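Local atomic coordinates of 1-deoxy-D-xylulose 5-phosphate reductoisomerase (Moraxella catarrhalis, PDB entry 4ZQG), a protein that catalyses the reductive isomerisation of 1-deoxy-D-xylulose 5-phosphate to 2-C-methyl-D-erythritol 4-phosphate, a step of the MEP pathway. Residues Leu23-Gln28 with Asp279-Ile284; Pro30-Ile35 with Glu292-Gly297; Asn128-Val133 with Gly219-Ile224; Glu156-Tyr161 with Ile284-Ala289. All blocks are in the same frame, centred on the assembly; numbering follows the deposited sequence.

Overall arrangement
Contacts 1, 2 and 4 touch one another, and contact 3 stands apart at the cofactor. Contacts 1 and 4 share Ile-284 and helix 281-289, with centres about 11 Å apart. Contacts 1 and 2 are about 8 Å apart between centres. Contact 1 uses helix 17-26 and contact 2 strand 33-39, which follow each other in the chain. Along the chain come 23-28, 30-35, 128-133, 156-161 and 219-224, then 279-284, 284-289 and 292-297. The region after residue 278 thus returns to pack on the N-terminal, Rossmann-like part. Contact 3 lies about 19 Å from contact 1 between centres, yet both touch NAD. Contact 4 reaches magnesium and fosmidomycin through Glu-156.

Contact 1 of 4, residues Leu23-Gln28 with Asp279-Ile284; sequences LAIIRQ and DMKTPI. With NAD (nicotinamide-adenine-dinucleotide), chain C.
Ile-25 and Lys-281 are the closest backbone positions, with CA atoms 7.0 Å apart, where helix 17-26 meets helix 281-289. The side chains meet through hydrocarbon. Ile-25 puts its CD1 methyl against Lys-281 and Ile-284 of the second helix. This methyl lies 3.6 Å from Ile-284 CG2 and also packs on Lys-281 CB. The polar atom that Ile-25 CD1 touches is the carbonyl oxygen Lys-281 O, at 3.4 Å. The CG1 branch of Ile-25 lies opposite its own carbonyl carbon (chi1 -66°), and the extended chain beyond it carries CD1 across. Lys-281 runs past Ile-25 in the opposite direction. Its CD lies 4.1 Å from Ala-24 CB.

The aliphatic part of Lys-281 does the packing, and its amine turns back to Asp-279. The chain bends at chi3 and chi4, so that Lys-281 NZ meets Asp-279 OD1 and OD2 on their syn lone pairs, each at 3.1 Å. Asp-279 OD2 also takes Lys-281 N on its anti lone pair at 2.9 Å, a capping bond at the start of the helix. Next to it, Met-280 lies against NAD, with CG 3.2 Å from the carboxamide oxygen O7N.

The charge of Lys-281 is thus paired with Asp-279, inside its own segment. The salt bridge and capping bond probably steady the helix start beside the nicotinamide.

Contact 2 of 4, residues Pro30-Ile35 with Glu292-Gly297; sequences PNRYRI and ERIKSG
Ile-294 is the buried centre of this contact, set against Arg-32 and Tyr-33. Its two branches serve different partners. CG2 lies over one face of the Arg-32 guanidinium, above its centre and 3.8 Å from CZ. CD1 points at the rim of the Tyr-33 ring, near the ring plane, and is 3.9 Å from Tyr-33 OH. The split follows from chi1 of 54°, which places CG1 between the backbone N and the carbonyl carbon and sets CG2 anti to the carbonyl carbon. Tyr-33 is in turn covered on one face by Arg-32 CG. The arginine thus packs with its chain on the tyrosine and with its flat end on the isoleucine.

Tyr-33 begins strand 33-39 of the parallel sheet. Strand 7-12, helix 17-26 and strand 33-39 form a beta-alpha-beta unit of the Rossmann type. The tyrosine packs on Gln-7 and Leu-9 of the neighbouring strand and on Ala-289 at the end of helix 281-289. The loop 292-297 follows that helix and meets the residues at the start of the strand through side chains.

The outer side is polar and partly exposed, and rests on a single salt bridge between Arg-32 and Glu-292. Arg-32 NH2 gives a straight hydrogen bond to Glu-292 OE1, 2.7 Å long at 167°, within this salt bridge. The oxygen lies in the guanidinium plane, and the nitrogen meets it on the syn side, somewhat out of the carboxylate plane. The two flat groups are turned 42° apart. Glu-292 OE2 is hydrogen-bonded to Ser-179 OG of the second subunit.

Contact 3 of 4, residues Asn128-Val133 with Gly219-Ile224; sequences NKESLV and GQKISI. With NAD (nicotinamide-adenine-dinucleotide), chain C.
Glu-130 and Lys-221 meet from opposite directions beside the ribose of the nicotinamide half of NAD. Glu-130 is bent at chi2 (89°), which turns its carboxylate so that the two oxygens have different work. OE1 accepts from the ribose hydroxyl NAD O3D at 2.6 Å. OE2 faces the end of the Lys-221 chain and lies 3.0 Å from CE. The amine is not the part that touches: Lys-221 NZ is 4.4 Å from Glu-130 OE2, beyond a salt bridge. The bends at chi3 and chi4 carry NZ away, toward Asp-225 in a long, weak ion pair.

Lys-129 is the third main residue. Its chain passes alongside the same ribose, with CE 3.8 Å from NAD O2D, and crosses Ile-222 at about a right angle. Lys-129 NZ reaches 3.3 Å from Ile-222 CD1, but its polar partners lie elsewhere. It forms a salt bridge with Asp-154 and hydrogen bonds with Asn-231 and Glu-235. Asp-154 and Glu-235 are magnesium ligands.

Ile-222 sits in the first turn of helix 220-228. Its CD1 touches the nicotinamide ring at C6N, 3.4 Å away. Gly-219, the N-cap residue of that helix, gives a weak hydrogen bond from N to the pyrophosphate oxygen O1N. Residues 128-130 thus line the ribose, while Gly-219 and Ile-222 meet the pyrophosphate and the nicotinamide.

The segments touch directly and also share NAD, with opposite charges close but unbridged. Binding of the ribose probably orients the Glu-130 carboxylate, and the lysine charge nearby would favour its ionised form.

Contact 4 of 4, residues Glu156-Tyr161 with Ile284-Ala289; sequences EHNAIY and IAHALA. With MG (magnesium ion), chain D; FOM (3-[formyl(hydroxy)amino]propylphosphonic acid), chain E.
Asn-158 and His-286 carry the one hydrogen bond between these helices. The amide nitrogen Asn-158 ND2 donates to His-286 ND1, 2.8 Å away, with an N-H...N angle of 159°. The approach is tilted: the donor stands well out of the imidazole plane, and the amide and ring planes are steeply turned against each other. Asn-158 points CG anti to its backbone nitrogen (chi1 -178°), toward helix 281-289. ND2 also donates to Pro-152 O, and OD1 accepts from Gln-162 NE2. The amide is therefore held at both ends, which fixes its rotation and keeps ND2 toward the histidine.

The second kind of contact is aromatic. Tyr-161, one turn further on, brings CD2 to 3.7 Å from His-286 CE1. The tyrosine atoms lie near the imidazole plane, at its edge. The ring centroids are 5.9 Å apart; the rings meet at their rims, and neither covers the face of the other. Tyr-161 has a further edge-to-face partner in Tyr-290.

In the fold, helix 155-162 follows strand 149-152, the edge strand of the parallel sheet within this chain. Helix 281-289, from the later part of the chain, packs against helix 155-162. The axes of the two short segments pass 10.6 Å apart at 54°, and these side chains meet between the helices, with Ala-287 beside Asn-158.

Metal binding is the third kind, on another side of helix 155-162. Glu-156 OE2 binds magnesium, as do Asp-154 and Glu-235. Fosmidomycin chelates the same ion, with O2 at 2.1 Å and O1 at 2.2 Å from the magnesium. Glu-156 OE1 forms a salt bridge with Lys-232.

Contact 1 of 4, residues Leu23-Gln28 with Asp279-Ile284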
# COMPACT_ATOMS: atom_id res chain seq x y z
N LEU A 23 -10.66 18.51 14.81
CA LEU A 23 -10.37 19.89 15.17
C LEU A 23 -8.91 20.09 15.32
O LEU A 23 -8.40 21.17 14.99
CB LEU A 23 -11.16 20.34 16.44
CG LEU A 23 -12.66 20.43 16.12
CD1 LEU A 23 -13.57 20.63 17.32
CD2 LEU A 23 -12.89 21.47 15.06
N ALA A 24 -8.19 19.06 15.77
CA ALA A 24 -6.73 19.22 15.95
C ALA A 24 -6.05 19.48 14.62
O ALA A 24 -5.06 20.22 14.56
CB ALA A 24 -6.13 18.06 16.70
N ILE A 25 -6.63 18.94 13.55
CA ILE A 25 -6.15 19.18 12.23
C ILE A 25 -6.55 20.57 11.74
O ILE A 25 -5.74 21.27 11.16
CB ILE A 25 -6.69 18.11 11.27
CG1 ILE A 25 -6.12 16.72 11.62
CG2 ILE A 25 -6.36 18.46 9.82
CD1 ILE A 25 -6.86 15.55 10.94
N ILE A 26 -7.80 20.98 11.98
CA ILE A 26 -8.24 22.33 11.60
C ILE A 26 -7.32 23.42 12.19
O ILE A 26 -6.97 24.40 11.51
CB ILE A 26 -9.66 22.63 12.06
CG1 ILE A 26 -10.68 21.61 11.56
CG2 ILE A 26 -10.04 24.02 11.59
CD1 ILE A 26 -10.58 21.36 10.10
N ARG A 27 -6.89 23.24 13.44
CA ARG A 27 -6.05 24.23 14.07
C ARG A 27 -4.68 24.30 13.47
O ARG A 27 -3.92 25.22 13.72
CB ARG A 27 -5.88 23.93 15.54
CG ARG A 27 -7.15 24.07 16.31
CD ARG A 27 -6.95 23.78 17.78
NE ARG A 27 -8.27 23.76 18.40
CZ ARG A 27 -8.91 22.69 18.85
NH1 ARG A 27 -10.12 22.85 19.35
NH2 ARG A 27 -8.35 21.47 18.81
N GLN A 28 -4.30 23.29 12.71
CA GLN A 28 -3.02 23.30 12.06
C GLN A 28 -3.13 23.90 10.68
O GLN A 28 -2.10 24.24 10.07
CB GLN A 28 -2.49 21.90 11.97
CG GLN A 28 -2.22 21.26 13.31
CD GLN A 28 -1.76 19.85 13.11
OE1 GLN A 28 -0.65 19.61 12.54
NE2 GLN A 28 -2.60 18.88 13.50
N ASP A 279 -3.46 6.50 14.94
CA ASP A 279 -3.80 7.80 15.30
C ASP A 279 -4.78 8.26 14.26
O ASP A 279 -4.38 8.47 13.11
CB ASP A 279 -2.60 8.70 15.20
CG ASP A 279 -2.89 10.12 15.77
OD1 ASP A 279 -2.20 10.49 16.70
OD2 ASP A 279 -3.82 10.84 15.30
N MET A 280 -6.02 8.53 14.64
CA MET A 280 -7.03 8.86 13.65
C MET A 280 -6.81 10.16 12.90
O MET A 280 -7.54 10.44 11.97
CB MET A 280 -8.41 8.92 14.30
CG MET A 280 -8.94 7.58 14.79
SD MET A 280 -9.08 6.31 13.52
CE MET A 280 -10.25 7.02 12.38
N LYS A 281 -5.84 10.99 13.29
CA LYS A 281 -5.56 12.18 12.49
C LYS A 281 -5.07 11.85 11.09
O LYS A 281 -5.31 12.62 10.17
CB LYS A 281 -4.57 13.10 13.18
CG LYS A 281 -5.13 13.77 14.41
CD LYS A 281 -4.23 14.88 14.97
CE LYS A 281 -2.92 14.34 15.49
NZ LYS A 281 -3.10 13.50 16.70
N THR A 282 -4.42 10.70 10.92
CA THR A 282 -3.95 10.31 9.59
C THR A 282 -5.11 10.13 8.63
O THR A 282 -5.18 10.82 7.62
CB THR A 282 -3.02 9.09 9.66
OG1 THR A 282 -1.72 9.50 10.12
CG2 THR A 282 -2.86 8.49 8.33
N PRO A 283 -6.05 9.22 8.91
CA PRO A 283 -7.18 9.07 7.99
C PRO A 283 -8.07 10.29 7.88
O PRO A 283 -8.64 10.54 6.82
CB PRO A 283 -7.97 7.93 8.58
CG PRO A 283 -7.42 7.72 9.94
CD PRO A 283 -6.01 8.15 9.89
N ILE A 284 -8.21 11.06 8.96
CA ILE A 284 -9.07 12.25 8.88
C ILE A 284 -8.38 13.21 7.94
O ILE A 284 -8.99 13.75 7.05
CB ILE A 284 -9.32 12.87 10.28
CG1 ILE A 284 -10.10 11.88 11.13
CG2 ILE A 284 -10.14 14.17 10.20
CD1 ILE A 284 -10.09 12.24 12.58
PA NAD C . -17.72 9.52 21.16
O1A NAD C . -18.58 8.70 22.04
O2A NAD C . -16.34 9.96 21.60
O5B NAD C . -18.51 10.81 20.57
C5B NAD C . -19.77 10.74 19.94
C4B NAD C . -20.24 12.13 19.47
O4B NAD C . -21.60 12.00 19.04
C3B NAD C . -20.20 13.20 20.58
O3B NAD C . -19.83 14.48 20.07
C2B NAD C . -21.64 13.22 21.07
O2B NAD C . -22.09 14.53 21.45
C1B NAD C . -22.47 12.73 19.89
N9A NAD C . -23.64 11.91 20.35
C8A NAD C . -23.59 10.88 21.21
N7A NAD C . -24.82 10.36 21.43
C5A NAD C . -25.68 11.06 20.69
C6A NAD C . -27.15 10.99 20.51
N6A NAD C . -27.89 10.03 21.16
N1A NAD C . -27.67 11.90 19.67
C2A NAD C . -26.92 12.86 19.05
N3A NAD C . -25.58 12.99 19.18
C4A NAD C . -24.92 12.10 19.99
O3 NAD C . -17.60 8.68 19.78
PN NAD C . -16.30 8.36 18.88
O1N NAD C . -15.53 7.31 19.65
O2N NAD C . -15.73 9.68 18.40
O5D NAD C . -17.08 7.65 17.67
C5D NAD C . -17.72 8.41 16.64
C4D NAD C . -18.05 7.51 15.45
O4D NAD C . -16.90 7.25 14.64
C3D NAD C . -18.56 6.16 15.92
O3D NAD C . -19.55 5.73 14.99
C2D NAD C . -17.33 5.27 15.91
O2D NAD C . -17.69 3.88 15.80
C1D NAD C . -16.55 5.85 14.73
N1N NAD C . -15.10 5.67 14.87
C2N NAD C . -14.42 6.23 15.90
C3N NAD C . -13.03 6.03 16.05
C7N NAD C . -12.24 6.65 17.17
O7N NAD C . -11.02 6.69 17.10
N7N NAD C . -12.86 7.18 18.23
C4N NAD C . -12.37 5.25 15.12
C5N NAD C . -13.09 4.72 14.07
C6N NAD C . -14.45 4.93 13.96

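Contact 2 of 4, residues Pro30-Ile35 with Glu292-Gly297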
# COMPACT_ATOMS: atom_id res chain seq x y z
N PRO A 30 -5.31 26.76 9.35
CA PRO A 30 -6.31 27.78 9.67
C PRO A 30 -7.00 28.31 8.44
O PRO A 30 -8.21 28.40 8.44
CB PRO A 30 -5.50 28.89 10.36
CG PRO A 30 -4.13 28.33 10.59
CD PRO A 30 -3.94 27.28 9.54
N ASN A 31 -6.26 28.62 7.39
CA ASN A 31 -6.89 29.27 6.24
C ASN A 31 -7.13 28.34 5.08
O ASN A 31 -6.94 28.70 3.92
CB ASN A 31 -6.05 30.48 5.76
CG ASN A 31 -6.04 31.62 6.76
OD1 ASN A 31 -5.01 32.25 6.95
ND2 ASN A 31 -7.19 31.89 7.40
N ARG A 32 -7.56 27.14 5.41
CA ARG A 32 -7.89 26.11 4.45
C ARG A 32 -9.36 25.71 4.61
O ARG A 32 -10.07 25.45 3.64
CB ARG A 32 -6.95 24.92 4.69
CG ARG A 32 -6.74 23.98 3.52
CD ARG A 32 -5.50 23.10 3.73
NE ARG A 32 -4.77 22.91 2.48
CZ ARG A 32 -5.19 22.15 1.46
NH1 ARG A 32 -6.36 21.50 1.52
NH2 ARG A 32 -4.45 22.05 0.36
N TYR A 33 -9.81 25.67 5.86
CA TYR A 33 -11.11 25.17 6.24
C TYR A 33 -11.82 26.24 7.02
O TYR A 33 -11.20 26.95 7.77
CB TYR A 33 -10.93 23.92 7.10
CG TYR A 33 -10.17 22.84 6.35
CD1 TYR A 33 -10.75 22.22 5.25
CD2 TYR A 33 -8.88 22.46 6.71
CE1 TYR A 33 -10.09 21.24 4.53
CE2 TYR A 33 -8.19 21.49 5.98
CZ TYR A 33 -8.81 20.88 4.88
OH TYR A 33 -8.19 19.91 4.11
N ARG A 34 -13.13 26.37 6.83
CA ARG A 34 -13.99 27.26 7.58
C ARG A 34 -14.99 26.40 8.35
O ARG A 34 -15.66 25.58 7.75
CB ARG A 34 -14.76 28.20 6.60
CG ARG A 34 -15.87 29.03 7.24
CD ARG A 34 -16.54 30.05 6.32
NE ARG A 34 -17.66 29.47 5.57
CZ ARG A 34 -18.86 29.18 6.07
NH1 ARG A 34 -19.15 29.40 7.36
NH2 ARG A 34 -19.78 28.65 5.27
N ILE A 35 -15.12 26.59 9.66
CA ILE A 35 -16.12 25.85 10.42
C ILE A 35 -17.48 26.51 10.33
O ILE A 35 -17.68 27.57 10.83
CB ILE A 35 -15.79 25.77 11.91
CG1 ILE A 35 -14.37 25.26 12.16
CG2 ILE A 35 -16.81 24.91 12.61
CD1 ILE A 35 -13.99 24.04 11.39
N GLU A 292 -5.87 15.94 -2.50
CA GLU A 292 -4.58 16.39 -2.02
C GLU A 292 -4.22 15.74 -0.67
O GLU A 292 -4.98 14.94 -0.12
CB GLU A 292 -4.59 17.89 -1.89
CG GLU A 292 -4.82 18.65 -3.17
CD GLU A 292 -4.58 20.13 -2.95
OE1 GLU A 292 -4.99 20.68 -1.90
OE2 GLU A 292 -3.97 20.77 -3.81
N ARG A 293 -3.03 16.08 -0.17
CA ARG A 293 -2.62 15.65 1.15
C ARG A 293 -2.00 16.81 1.89
O ARG A 293 -1.48 17.74 1.28
CB ARG A 293 -1.61 14.51 1.06
CG ARG A 293 -2.11 13.29 0.29
CD ARG A 293 -1.60 12.04 0.94
NE ARG A 293 -1.99 10.82 0.24
CZ ARG A 293 -2.22 9.65 0.84
NH1 ARG A 293 -2.14 9.51 2.16
NH2 ARG A 293 -2.56 8.63 0.11
N ILE A 294 -2.03 16.70 3.21
CA ILE A 294 -1.61 17.77 4.12
C ILE A 294 -1.01 17.14 5.36
O ILE A 294 -1.33 16.00 5.70
CB ILE A 294 -2.81 18.61 4.57
CG1 ILE A 294 -3.90 17.71 5.15
CG2 ILE A 294 -3.37 19.38 3.38
CD1 ILE A 294 -5.00 18.43 5.85
N LYS A 295 -0.13 17.87 6.04
CA LYS A 295 0.39 17.42 7.33
C LYS A 295 -0.76 17.17 8.30
O LYS A 295 -1.71 17.90 8.31
CB LYS A 295 1.35 18.45 7.89
CG LYS A 295 2.67 18.46 7.16
CD LYS A 295 3.59 19.61 7.53
CE LYS A 295 5.05 19.23 7.42
NZ LYS A 295 5.90 20.31 8.00
N SER A 296 -0.67 16.12 9.10
CA SER A 296 -1.72 15.75 10.02
C SER A 296 -1.37 16.01 11.51
O SER A 296 -2.25 15.98 12.38
CB SER A 296 -1.95 14.28 9.90
OG SER A 296 -0.74 13.65 10.23
N GLY A 297 -0.10 16.23 11.81
CA GLY A 297 0.32 16.37 13.20
C GLY A 297 0.51 15.07 13.94
O GLY A 297 0.66 15.05 15.13

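Contact 3 of 4, residues Asn128-Val133 with Gly219-Ile224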
# COMPACT_ATOMS: atom_id res chain seq x y z
N ASN A 128 -18.87 7.55 11.61
CA ASN A 128 -20.08 6.88 12.05
C ASN A 128 -20.47 5.67 11.20
O ASN A 128 -21.23 5.78 10.21
CB ASN A 128 -21.17 7.94 12.02
CG ASN A 128 -22.50 7.40 12.34
OD1 ASN A 128 -23.48 7.76 11.70
ND2 ASN A 128 -22.56 6.53 13.34
N LYS A 129 -19.98 4.52 11.62
CA LYS A 129 -20.13 3.25 10.85
C LYS A 129 -21.51 2.60 11.05
O LYS A 129 -22.01 1.94 10.14
CB LYS A 129 -19.03 2.23 11.23
CG LYS A 129 -19.12 1.79 12.70
CD LYS A 129 -17.93 0.95 13.10
CE LYS A 129 -16.63 1.69 12.92
NZ LYS A 129 -15.57 1.03 13.74
N GLU A 130 -22.11 2.81 12.22
CA GLU A 130 -23.46 2.36 12.45
C GLU A 130 -24.44 2.90 11.38
O GLU A 130 -25.42 2.25 11.06
CB GLU A 130 -23.90 2.70 13.88
CG GLU A 130 -22.99 2.08 14.97
CD GLU A 130 -21.79 2.97 15.39
OE1 GLU A 130 -21.41 3.91 14.64
OE2 GLU A 130 -21.19 2.74 16.48
N SER A 131 -24.15 4.03 10.77
CA SER A 131 -24.97 4.49 9.65
C SER A 131 -25.05 3.54 8.44
O SER A 131 -26.09 3.36 7.84
CB SER A 131 -24.46 5.83 9.16
OG SER A 131 -25.12 6.84 9.89
N LEU A 132 -23.92 2.97 8.08
CA LEU A 132 -23.84 2.06 6.97
C LEU A 132 -24.29 0.63 7.36
O LEU A 132 -24.95 -0.02 6.55
CB LEU A 132 -22.41 2.09 6.39
CG LEU A 132 -22.24 2.71 5.00
CD1 LEU A 132 -23.14 3.87 4.64
CD2 LEU A 132 -20.82 3.16 4.87
N VAL A 133 -23.98 0.17 8.56
CA VAL A 133 -24.44 -1.12 9.04
C VAL A 133 -25.96 -1.18 9.05
O VAL A 133 -26.56 -2.23 8.87
CB VAL A 133 -23.98 -1.40 10.47
CG1 VAL A 133 -24.63 -2.63 11.05
CG2 VAL A 133 -22.48 -1.56 10.55
N GLY A 219 -13.87 6.65 21.82
CA GLY A 219 -15.10 6.68 22.60
C GLY A 219 -15.29 5.36 23.33
O GLY A 219 -14.55 4.39 23.13
N GLN A 220 -16.30 5.32 24.18
CA GLN A 220 -16.57 4.17 25.01
C GLN A 220 -17.11 2.97 24.23
O GLN A 220 -16.78 1.80 24.53
CB GLN A 220 -17.61 4.54 26.06
CG GLN A 220 -17.07 5.35 27.22
CD GLN A 220 -18.06 5.33 28.37
OE1 GLN A 220 -19.14 5.96 28.29
NE2 GLN A 220 -17.74 4.55 29.41
N LYS A 221 -17.98 3.26 23.27
CA LYS A 221 -18.71 2.21 22.55
C LYS A 221 -17.78 1.35 21.60
O LYS A 221 -17.65 0.12 21.78
CB LYS A 221 -19.88 2.83 21.78
CG LYS A 221 -20.81 1.80 21.19
CD LYS A 221 -21.51 2.33 19.96
CE LYS A 221 -21.78 1.18 18.98
NZ LYS A 221 -22.27 -0.05 19.66
N ILE A 222 -17.15 2.03 20.64
CA ILE A 222 -16.14 1.46 19.78
C ILE A 222 -15.08 0.81 20.65
O ILE A 222 -14.61 -0.26 20.35
CB ILE A 222 -15.57 2.50 18.77
CG1 ILE A 222 -14.96 1.78 17.57
CG2 ILE A 222 -14.50 3.38 19.37
CD1 ILE A 222 -14.50 2.68 16.45
N SER A 223 -14.76 1.38 21.78
CA SER A 223 -13.81 0.73 22.64
C SER A 223 -14.27 -0.67 23.02
O SER A 223 -13.51 -1.61 22.90
CB SER A 223 -13.47 1.61 23.87
OG SER A 223 -12.59 2.67 23.48
N ILE A 224 -15.51 -0.83 23.46
CA ILE A 224 -16.02 -2.15 23.91
C ILE A 224 -16.17 -3.14 22.75
O ILE A 224 -15.87 -4.34 22.85
CB ILE A 224 -17.37 -2.00 24.63
CG1 ILE A 224 -17.22 -1.12 25.90
CG2 ILE A 224 -17.95 -3.36 25.01
CD1 ILE A 224 -16.41 -1.77 27.00
PA NAD C . -17.72 9.52 21.16
O1A NAD C . -18.58 8.70 22.04
O2A NAD C . -16.34 9.96 21.60
O5B NAD C . -18.51 10.81 20.57
C5B NAD C . -19.77 10.74 19.94
C4B NAD C . -20.24 12.13 19.47
O4B NAD C . -21.60 12.00 19.04
C3B NAD C . -20.20 13.20 20.58
O3B NAD C . -19.83 14.48 20.07
C2B NAD C . -21.64 13.22 21.07
O2B NAD C . -22.09 14.53 21.45
C1B NAD C . -22.47 12.73 19.89
N9A NAD C . -23.64 11.91 20.35
C8A NAD C . -23.59 10.88 21.21
N7A NAD C . -24.82 10.36 21.43
C5A NAD C . -25.68 11.06 20.69
C6A NAD C . -27.15 10.99 20.51
N6A NAD C . -27.89 10.03 21.16
N1A NAD C . -27.67 11.90 19.67
C2A NAD C . -26.92 12.86 19.05
N3A NAD C . -25.58 12.99 19.18
C4A NAD C . -24.92 12.10 19.99
O3 NAD C . -17.60 8.68 19.78
PN NAD C . -16.30 8.36 18.88
O1N NAD C . -15.53 7.31 19.65
O2N NAD C . -15.73 9.68 18.40
O5D NAD C . -17.08 7.65 17.67
C5D NAD C . -17.72 8.41 16.64
C4D NAD C . -18.05 7.51 15.45
O4D NAD C . -16.90 7.25 14.64
C3D NAD C . -18.56 6.16 15.92
O3D NAD C . -19.55 5.73 14.99
C2D NAD C . -17.33 5.27 15.91
O2D NAD C . -17.69 3.88 15.80
C1D NAD C . -16.55 5.85 14.73
N1N NAD C . -15.10 5.67 14.87
C2N NAD C . -14.42 6.23 15.90
C3N NAD C . -13.03 6.03 16.05
C7N NAD C . -12.24 6.65 17.17
O7N NAD C . -11.02 6.69 17.10
N7N NAD C . -12.86 7.18 18.23
C4N NAD C . -12.37 5.25 15.12
C5N NAD C . -13.09 4.72 14.07
C6N NAD C . -14.45 4.93 13.96

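Contact 4 of 4, residues Glu156-Tyr161 with Ile284-Ala289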
# COMPACT_ATOMS: atom_id res chain seq x y z
N GLU A 156 -9.42 1.33 8.94
CA GLU A 156 -9.40 0.22 8.01
C GLU A 156 -9.97 0.61 6.66
O GLU A 156 -9.37 0.32 5.63
CB GLU A 156 -10.14 -0.98 8.58
CG GLU A 156 -9.60 -1.45 9.93
CD GLU A 156 -10.09 -0.63 11.10
OE1 GLU A 156 -9.73 -0.92 12.26
OE2 GLU A 156 -10.84 0.32 10.83
N HIS A 157 -11.08 1.30 6.65
CA HIS A 157 -11.70 1.66 5.39
C HIS A 157 -10.93 2.74 4.69
O HIS A 157 -10.90 2.79 3.45
CB HIS A 157 -13.13 2.10 5.63
CG HIS A 157 -13.92 1.05 6.32
ND1 HIS A 157 -13.77 0.78 7.66
CD2 HIS A 157 -14.75 0.10 5.84
CE1 HIS A 157 -14.53 -0.25 7.99
NE2 HIS A 157 -15.13 -0.69 6.90
N ASN A 158 -10.30 3.63 5.46
CA ASN A 158 -9.52 4.66 4.88
C ASN A 158 -8.30 4.01 4.24
O ASN A 158 -7.98 4.32 3.08
CB ASN A 158 -9.11 5.73 5.88
CG ASN A 158 -8.31 6.83 5.22
OD1 ASN A 158 -7.08 6.79 5.19
ND2 ASN A 158 -9.02 7.77 4.60
N ALA A 159 -7.66 3.07 4.96
CA ALA A 159 -6.55 2.28 4.39
C ALA A 159 -6.90 1.62 3.07
O ALA A 159 -6.28 1.88 2.06
CB ALA A 159 -6.10 1.22 5.35
N ILE A 160 -7.94 0.80 3.09
CA ILE A 160 -8.43 0.18 1.86
C ILE A 160 -8.65 1.22 0.78
O ILE A 160 -8.25 1.03 -0.36
CB ILE A 160 -9.72 -0.61 2.14
CG1 ILE A 160 -9.40 -1.89 2.91
CG2 ILE A 160 -10.41 -0.98 0.85
CD1 ILE A 160 -10.62 -2.50 3.53
N TYR A 161 -9.28 2.32 1.13
CA TYR A 161 -9.57 3.32 0.12
C TYR A 161 -8.28 3.88 -0.51
O TYR A 161 -8.19 4.08 -1.72
CB TYR A 161 -10.37 4.44 0.80
CG TYR A 161 -10.82 5.53 -0.13
CD1 TYR A 161 -12.06 5.48 -0.74
CD2 TYR A 161 -10.01 6.62 -0.38
CE1 TYR A 161 -12.50 6.50 -1.56
CE2 TYR A 161 -10.42 7.63 -1.21
CZ TYR A 161 -11.68 7.58 -1.79
OH TYR A 161 -12.08 8.57 -2.64
N ILE A 284 -8.21 11.06 8.96
CA ILE A 284 -9.07 12.25 8.88
C ILE A 284 -8.38 13.21 7.94
O ILE A 284 -8.99 13.75 7.05
CB ILE A 284 -9.32 12.87 10.28
CG1 ILE A 284 -10.10 11.88 11.13
CG2 ILE A 284 -10.14 14.17 10.20
CD1 ILE A 284 -10.09 12.24 12.58
N ALA A 285 -7.09 13.42 8.14
CA ALA A 285 -6.34 14.33 7.31
C ALA A 285 -6.41 13.96 5.83
O ALA A 285 -6.60 14.83 4.99
CB ALA A 285 -4.90 14.34 7.78
N HIS A 286 -6.23 12.67 5.54
CA HIS A 286 -6.35 12.14 4.20
C HIS A 286 -7.72 12.43 3.61
O HIS A 286 -7.84 12.88 2.47
CB HIS A 286 -6.16 10.61 4.17
CG HIS A 286 -6.56 10.00 2.87
ND1 HIS A 286 -7.80 9.43 2.65
CD2 HIS A 286 -5.89 9.89 1.70
CE1 HIS A 286 -7.89 9.03 1.40
NE2 HIS A 286 -6.74 9.29 0.81
N ALA A 287 -8.75 12.17 4.40
CA ALA A 287 -10.08 12.37 3.91
C ALA A 287 -10.43 13.86 3.74
O ALA A 287 -11.12 14.20 2.78
CB ALA A 287 -11.05 11.69 4.84
N LEU A 288 -9.95 14.73 4.64
CA LEU A 288 -10.18 16.16 4.52
C LEU A 288 -9.55 16.76 3.29
O LEU A 288 -10.17 17.57 2.60
CB LEU A 288 -9.62 16.91 5.71
CG LEU A 288 -10.53 16.99 6.93
CD1 LEU A 288 -9.76 17.58 8.08
CD2 LEU A 288 -11.76 17.83 6.63
N ALA A 289 -8.31 16.41 3.01
CA ALA A 289 -7.63 17.09 1.94
C ALA A 289 -7.83 16.43 0.59
O ALA A 289 -7.50 17.03 -0.41
CB ALA A 289 -6.18 17.22 2.25
MG MG D . -11.90 1.07 12.55
O2 FOM E . -11.81 1.00 14.68
N1 FOM E . -10.57 1.52 14.98
C1 FOM E . -9.95 2.29 14.19
O1 FOM E . -10.43 2.59 13.10
C2 FOM E . -10.01 1.05 16.25
C3 FOM E . -9.92 -0.44 15.94
C4 FOM E . -9.56 -1.25 17.15
PA1 FOM E . -9.65 -2.94 16.61
OP1 FOM E . -8.50 -3.14 15.52
OP2 FOM E . -10.88 -3.15 15.84
OP3 FOM E . -9.54 -4.06 17.79